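Local atomic coordinates of SLH domain-containing protein (Pseudoflavonifractor capillosus, PDB entry 4OJU), a protein that is of unknown function, but carries BspA-type leucine-rich repeats that probably bind other proteins, alongside SLH domains in the full-length polypeptide. Residues T8-P13 / E31-S36; T37-P42 / T69-P74. All coordinates share one frame; numbering follows the deposited sequence.

Contact 1: residues T8-P13 / E31-S36; sequences TVQVGP and ESLAGS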
loop_
_atom_site.group_PDB
_atom_site.type_symbol
_atom_site.label_atom_id
_atom_site.label_comp_id
_atom_site.label_asym_id
_atom_site.label_seq_id
_atom_site.Cartn_x
_atom_site.Cartn_y
_atom_site.Cartn_z
ATOM N N THR A 8 11.803 -15.010 -33.805
ATOM C CA THR A 8 10.597 -15.003 -32.979
ATOM C C THR A 8 9.918 -16.340 -33.179
ATOM O O THR A 8 9.734 -16.775 -34.326
ATOM C CB THR A 8 9.713 -13.810 -33.330
ATOM O OG1 THR A 8 10.510 -12.623 -33.222
ATOM C CG2 THR A 8 8.491 -13.697 -32.424
ATOM N N VAL A 9 9.583 -17.012 -32.074
ATOM C CA VAL A 9 8.977 -18.333 -32.131
ATOM C C VAL A 9 7.669 -18.328 -31.344
ATOM O O VAL A 9 7.611 -17.797 -30.230
ATOM C CB VAL A 9 9.959 -19.433 -31.630
ATOM C CG1 VAL A 9 9.310 -20.816 -31.654
ATOM C CG2 VAL A 9 11.228 -19.471 -32.484
ATOM N N GLN A 10 6.626 -18.906 -31.937
ATOM C CA GLN A 10 5.335 -19.084 -31.283
ATOM C C GLN A 10 5.183 -20.556 -30.867
ATOM O O GLN A 10 5.377 -21.445 -31.700
ATOM C CB GLN A 10 4.179 -18.653 -32.209
ATOM C CG GLN A 10 2.821 -18.597 -31.503
ATOM C CD GLN A 10 2.685 -17.412 -30.584
ATOM O OE1 GLN A 10 3.313 -16.364 -30.773
ATOM N NE2 GLN A 10 1.847 -17.546 -29.564
ATOM N N VAL A 11 4.884 -20.808 -29.569
ATOM C CA VAL A 11 4.662 -22.152 -29.013
ATOM C C VAL A 11 3.342 -22.085 -28.310
ATOM O O VAL A 11 3.273 -21.575 -27.191
ATOM C CB VAL A 11 5.795 -22.677 -28.076
ATOM C CG1 VAL A 11 5.535 -24.126 -27.672
ATOM C CG2 VAL A 11 7.170 -22.548 -28.722
ATOM N N GLY A 12 2.289 -22.531 -28.992
ATOM C CA GLY A 12 0.932 -22.442 -28.455
ATOM C C GLY A 12 0.601 -21.007 -28.066
ATOM O O GLY A 12 0.698 -20.112 -28.915
ATOM N N PRO A 13 0.302 -20.714 -26.774
ATOM C CA PRO A 13 -0.040 -19.332 -26.406
ATOM C C PRO A 13 1.181 -18.435 -26.158
ATOM O O PRO A 13 1.024 -17.242 -25.908
ATOM C CB PRO A 13 -0.835 -19.516 -25.113
ATOM C CG PRO A 13 -0.179 -20.690 -24.460
ATOM C CD PRO A 13 0.173 -21.624 -25.617
ATOM N N GLU A 31 -3.970 -15.523 -24.418
ATOM C CA GLU A 31 -5.084 -16.233 -23.793
ATOM C C GLU A 31 -5.881 -17.085 -24.724
ATOM O O GLU A 31 -6.320 -18.171 -24.341
ATOM C CB GLU A 31 -6.080 -15.201 -23.262
ATOM C CG GLU A 31 -5.987 -14.958 -21.794
ATOM C CD GLU A 31 -7.010 -13.923 -21.394
ATOM O OE1 GLU A 31 -8.157 -13.969 -21.891
ATOM O OE2 GLU A 31 -6.637 -13.024 -20.621
ATOM N N SER A 32 -6.207 -16.517 -25.897
ATOM C CA SER A 32 -7.080 -17.151 -26.883
ATOM C C SER A 32 -6.462 -18.424 -27.447
ATOM O O SER A 32 -7.178 -19.241 -28.026
ATOM C CB SER A 32 -7.417 -16.174 -28.009
ATOM O OG SER A 32 -6.287 -15.861 -28.807
ATOM N N LEU A 33 -5.144 -18.619 -27.258
ATOM C CA LEU A 33 -4.483 -19.809 -27.787
ATOM C C LEU A 33 -4.160 -20.833 -26.695
ATOM O O LEU A 33 -3.651 -21.915 -27.000
ATOM C CB LEU A 33 -3.194 -19.418 -28.541
ATOM C CG LEU A 33 -3.347 -18.553 -29.804
ATOM C CD1 LEU A 33 -1.998 -18.087 -30.299
ATOM C CD2 LEU A 33 -4.078 -19.319 -30.920
ATOM N N ALA A 34 -4.460 -20.515 -25.433
ATOM C CA ALA A 34 -4.138 -21.404 -24.311
ATOM C C ALA A 34 -5.146 -22.537 -24.146
ATOM O O ALA A 34 -6.342 -22.334 -24.371
ATOM C CB ALA A 34 -4.062 -20.606 -23.024
ATOM N N GLY A 35 -4.646 -23.691 -23.697
ATOM C CA GLY A 35 -5.428 -24.895 -23.422
ATOM C C GLY A 35 -6.097 -24.873 -22.059
ATOM O O GLY A 35 -7.101 -25.554 -21.841
ATOM N N SER A 36 -5.545 -24.079 -21.130
ATOM C CA SER A 36 -6.061 -23.910 -19.767
ATOM C C SER A 36 -5.573 -22.592 -19.180
ATOM O O SER A 36 -4.748 -21.909 -19.797
ATOM C CB SER A 36 -5.638 -25.080 -18.876
ATOM O OG SER A 36 -4.332 -24.921 -18.351
#
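Where the hairpin of strands 5-11 and 14-19 turns, Gly12 and Pro13 meet the short 3-10 segment 31-33 that follows strand 24-29, a worked example of a turn and a loop packed together at a protein surface. Glu31 gives its carbonyl O to the backbone N of Ala34, 3.2 Å away, which closes the small turn, while its side chain starts away from residues 8-13 and touches Thr66 and Asn67. Leu33 carries most of this side of the contact. Its CG stands anti to the carbonyl carbon (chi1 -64°), and the CB packs over Pro13, 3.8 Å from Pro13 CA. Further out, one branch, Leu33 CD1, lies 3.6 Å from Gly12 O and 4.0 Å from Gln10 NE2, crossing the glutamine chain obliquely. Gly12 has a positive phi, which suits glycine, and a side chain there would collide with Pro13 CD. The Gln10 amide is already engaged: the chain bends at chi2 (74°) so that NE2 donates to Gly12 O over 2.9 Å in a nearly straight bond (168°), arriving from above the carbonyl plane, and OE1 is bonded to Thr15 OG1. Ala34 adds a smaller patch, its CB sitting 4.0 Å from Pro13 CB, with Tyr29 touching both residues. Between the two segments the chemistry is van der Waals contact around a proline, and this side-chain fit supplements the backbone hydrogen bond of Pro13 with Asp30, just before Glu31; the glutamine bond to Gly12 would be expected to steady the turn.

Contact 2: residues T37-P42 / T69-P74; sequences TYADIP and TGVTVP. With EDO (1,2-ethanediol), chain E.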
loop_
_atom_site.group_PDB
_atom_site.type_symbol
_atom_site.label_atom_id
_atom_site.label_comp_id
_atom_site.label_asym_id
_atom_site.label_seq_id
_atom_site.Cartn_x
_atom_site.Cartn_y
_atom_site.Cartn_z
ATOM N N THR A 37 -6.058 -22.247 -17.983
ATOM C CA THR A 37 -5.661 -21.008 -17.295
ATOM C C THR A 37 -4.391 -21.231 -16.452
ATOM O O THR A 37 -3.954 -20.315 -15.766
ATOM C CB THR A 37 -6.818 -20.465 -16.457
ATOM O OG1 THR A 37 -7.121 -21.413 -15.435
ATOM C CG2 THR A 37 -8.053 -20.136 -17.298
ATOM N N TYR A 38 -3.816 -22.437 -16.465
ATOM C CA TYR A 38 -2.544 -22.672 -15.781
ATOM C C TYR A 38 -1.432 -22.512 -16.818
ATOM O O TYR A 38 -1.429 -23.221 -17.825
ATOM C CB TYR A 38 -2.467 -24.048 -15.074
ATOM C CG TYR A 38 -1.287 -24.110 -14.129
ATOM C CD1 TYR A 38 -0.004 -24.386 -14.599
ATOM C CD2 TYR A 38 -1.429 -23.775 -12.787
ATOM C CE1 TYR A 38 1.099 -24.364 -13.750
ATOM C CE2 TYR A 38 -0.330 -23.736 -11.931
ATOM C CZ TYR A 38 0.930 -24.040 -12.416
ATOM O OH TYR A 38 2.009 -24.028 -11.568
ATOM N N ALA A 39 -0.526 -21.560 -16.602
ATOM C CA ALA A 39 0.587 -21.306 -17.523
ATOM C C ALA A 39 1.820 -22.077 -17.088
ATOM O O ALA A 39 2.523 -21.658 -16.169
ATOM C CB ALA A 39 0.882 -19.813 -17.598
ATOM N N ASP A 40 2.051 -23.243 -17.710
ATOM C CA ASP A 40 3.231 -24.065 -17.421
ATOM C C ASP A 40 4.267 -23.621 -18.437
ATOM O O ASP A 40 4.275 -24.108 -19.559
ATOM C CB ASP A 40 2.880 -25.569 -17.499
ATOM C CG ASP A 40 3.939 -26.522 -16.963
ATOM O OD1 ASP A 40 4.880 -26.051 -16.268
ATOM O OD2 ASP A 40 3.826 -27.733 -17.216
ATOM N N ILE A 41 5.047 -22.598 -18.097
ATOM C CA ILE A 41 5.989 -21.971 -19.026
ATOM C C ILE A 41 7.120 -22.931 -19.394
ATOM O O ILE A 41 7.774 -23.453 -18.490
ATOM C CB ILE A 41 6.547 -20.629 -18.451
ATOM C CG1 ILE A 41 5.422 -19.599 -18.203
ATOM C CG2 ILE A 41 7.653 -20.062 -19.352
ATOM C CD1 ILE A 41 5.852 -18.341 -17.343
ATOM N N PRO A 42 7.392 -23.153 -20.704
ATOM C CA PRO A 42 8.500 -24.069 -21.067
ATOM C C PRO A 42 9.857 -23.490 -20.674
ATOM O O PRO A 42 10.050 -22.270 -20.705
ATOM C CB PRO A 42 8.370 -24.234 -22.579
ATOM C CG PRO A 42 7.488 -23.151 -23.039
ATOM C CD PRO A 42 6.702 -22.614 -21.896
ATOM N N THR A 69 -4.745 -18.471 -13.769
ATOM C CA THR A 69 -5.061 -18.797 -12.375
ATOM C C THR A 69 -3.804 -19.262 -11.653
ATOM O O THR A 69 -3.719 -19.187 -10.432
ATOM C CB THR A 69 -6.161 -19.857 -12.298
ATOM O OG1 THR A 69 -5.783 -20.964 -13.120
ATOM C CG2 THR A 69 -7.534 -19.315 -12.718
ATOM N N GLY A 70 -2.854 -19.766 -12.413
ATOM C CA GLY A 70 -1.600 -20.278 -11.878
ATOM C C GLY A 70 -0.485 -20.211 -12.890
ATOM O O GLY A 70 -0.734 -20.131 -14.095
ATOM N N VAL A 71 0.751 -20.220 -12.409
ATOM C CA VAL A 71 1.905 -20.166 -13.283
ATOM C C VAL A 71 3.093 -20.888 -12.658
ATOM O O VAL A 71 3.351 -20.742 -11.464
ATOM C CB VAL A 71 2.286 -18.701 -13.701
ATOM C CG1 VAL A 71 2.659 -17.827 -12.501
ATOM C CG2 VAL A 71 3.407 -18.681 -14.762
ATOM N N THR A 72 3.826 -21.646 -13.495
ATOM C CA THR A 72 5.119 -22.214 -13.142
ATOM C C THR A 72 6.141 -21.462 -13.970
ATOM O O THR A 72 6.064 -21.475 -15.196
ATOM C CB THR A 72 5.196 -23.716 -13.351
ATOM O OG1 THR A 72 4.301 -24.335 -12.441
ATOM C CG2 THR A 72 6.596 -24.257 -13.091
ATOM N N VAL A 73 7.051 -20.764 -13.302
ATOM C CA VAL A 73 8.172 -20.065 -13.914
ATOM C C VAL A 73 9.332 -21.077 -13.837
ATOM O O VAL A 73 9.711 -21.453 -12.730
ATOM C CB VAL A 73 8.454 -18.722 -13.205
ATOM C CG1 VAL A 73 9.643 -18.016 -13.843
ATOM C CG2 VAL A 73 7.216 -17.826 -13.221
ATOM N N PRO A 74 9.799 -21.638 -14.969
ATOM C CA PRO A 74 10.778 -22.742 -14.900
ATOM C C PRO A 74 12.151 -22.297 -14.422
ATOM O O PRO A 74 12.454 -21.103 -14.482
ATOM C CB PRO A 74 10.814 -23.261 -16.334
ATOM C CG PRO A 74 10.514 -22.048 -17.150
ATOM C CD PRO A 74 9.437 -21.337 -16.365
HETATM C C1 EDO E . 7.271 -28.246 -19.445
HETATM O O1 EDO E . 7.253 -27.289 -18.393
HETATM C C2 EDO E . 6.162 -27.927 -20.461
HETATM O O2 EDO E . 6.149 -26.535 -20.705
HETATM O O HOH W 1 4.557 -27.122 -13.282
#
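Strand 38-40 pairs in parallel, 6° off, with 70-72, which lies in the BspA-type leucine-rich repeat region, and illustrates the strand-on-strand stacking of such folds. Ala39 lies at the centre of the backbone ladder: its N donates to Gly70 O (2.9 Å) and its O accepts from Thr72 N (3.0 Å). A longer bond, Ile41 N to Thr72 O (3.3 Å), follows, and just before the strands Thr69 N, rather than Gly70 N, donates to Thr37 O.

There too, Thr37 OG1 meets Thr69 OG1 at 2.7 Å. Tyr38 OH and Thr72 OG1 form a very short bond of 2.5 Å, the threonine oxygen lying in the ring plane at its edge. A water joins Thr72 OG1 to Asp40 OD1, and a 1,2-ethanediol, probably from the crystallisation liquor, bonds weakly through O2 to Asp40 O and through O1 to Asp40 OD1.

Tyr38 CG, anti to the backbone N (chi1 -167°), lays the ring over the Gly70-Val71 peptide; a CB on Gly70 would clash with Tyr38 CD2. A leucine replacing Tyr38, without hydroxyl and flat ring, would probably leave Thr72 OG1 less firmly held and this peptide less covered.

Ile41 CD1 reaches Val71 CG2 (3.6 Å), and Ile41 CB meets Pro74 CD.

Polar groups thus gather on the Tyr38-Thr72 face, consistent with a leucine-rich-repeat-like sheet whose Ala39-Val71 face, with Phe63 and Phe85, lines the hydrophobic interior.

How the contacts relate
From the N terminus, strand 5-11 leads into the turn at Gly12-Pro13, and strands 14-19 and 24-29 follow before contact 1 brings 31-36 back against that turn, closing a loop of 17 intervening residues. The chain passes directly from Ser36 to Thr37, so contact 2 opens where contact 1 has just ended. It closes a loop of 26 residues, including strands 44-46 and 52-58, when 69-74 pairs beside 37-42. The two loops run in series, neither nested nor crossed, with centres about 12 Å apart. Contact 1 belongs to the N-terminal antiparallel strands; contact 2 joins strand 38-40 to 70-72 in the repeat region, and strand 93-95 continues that parallel sheet.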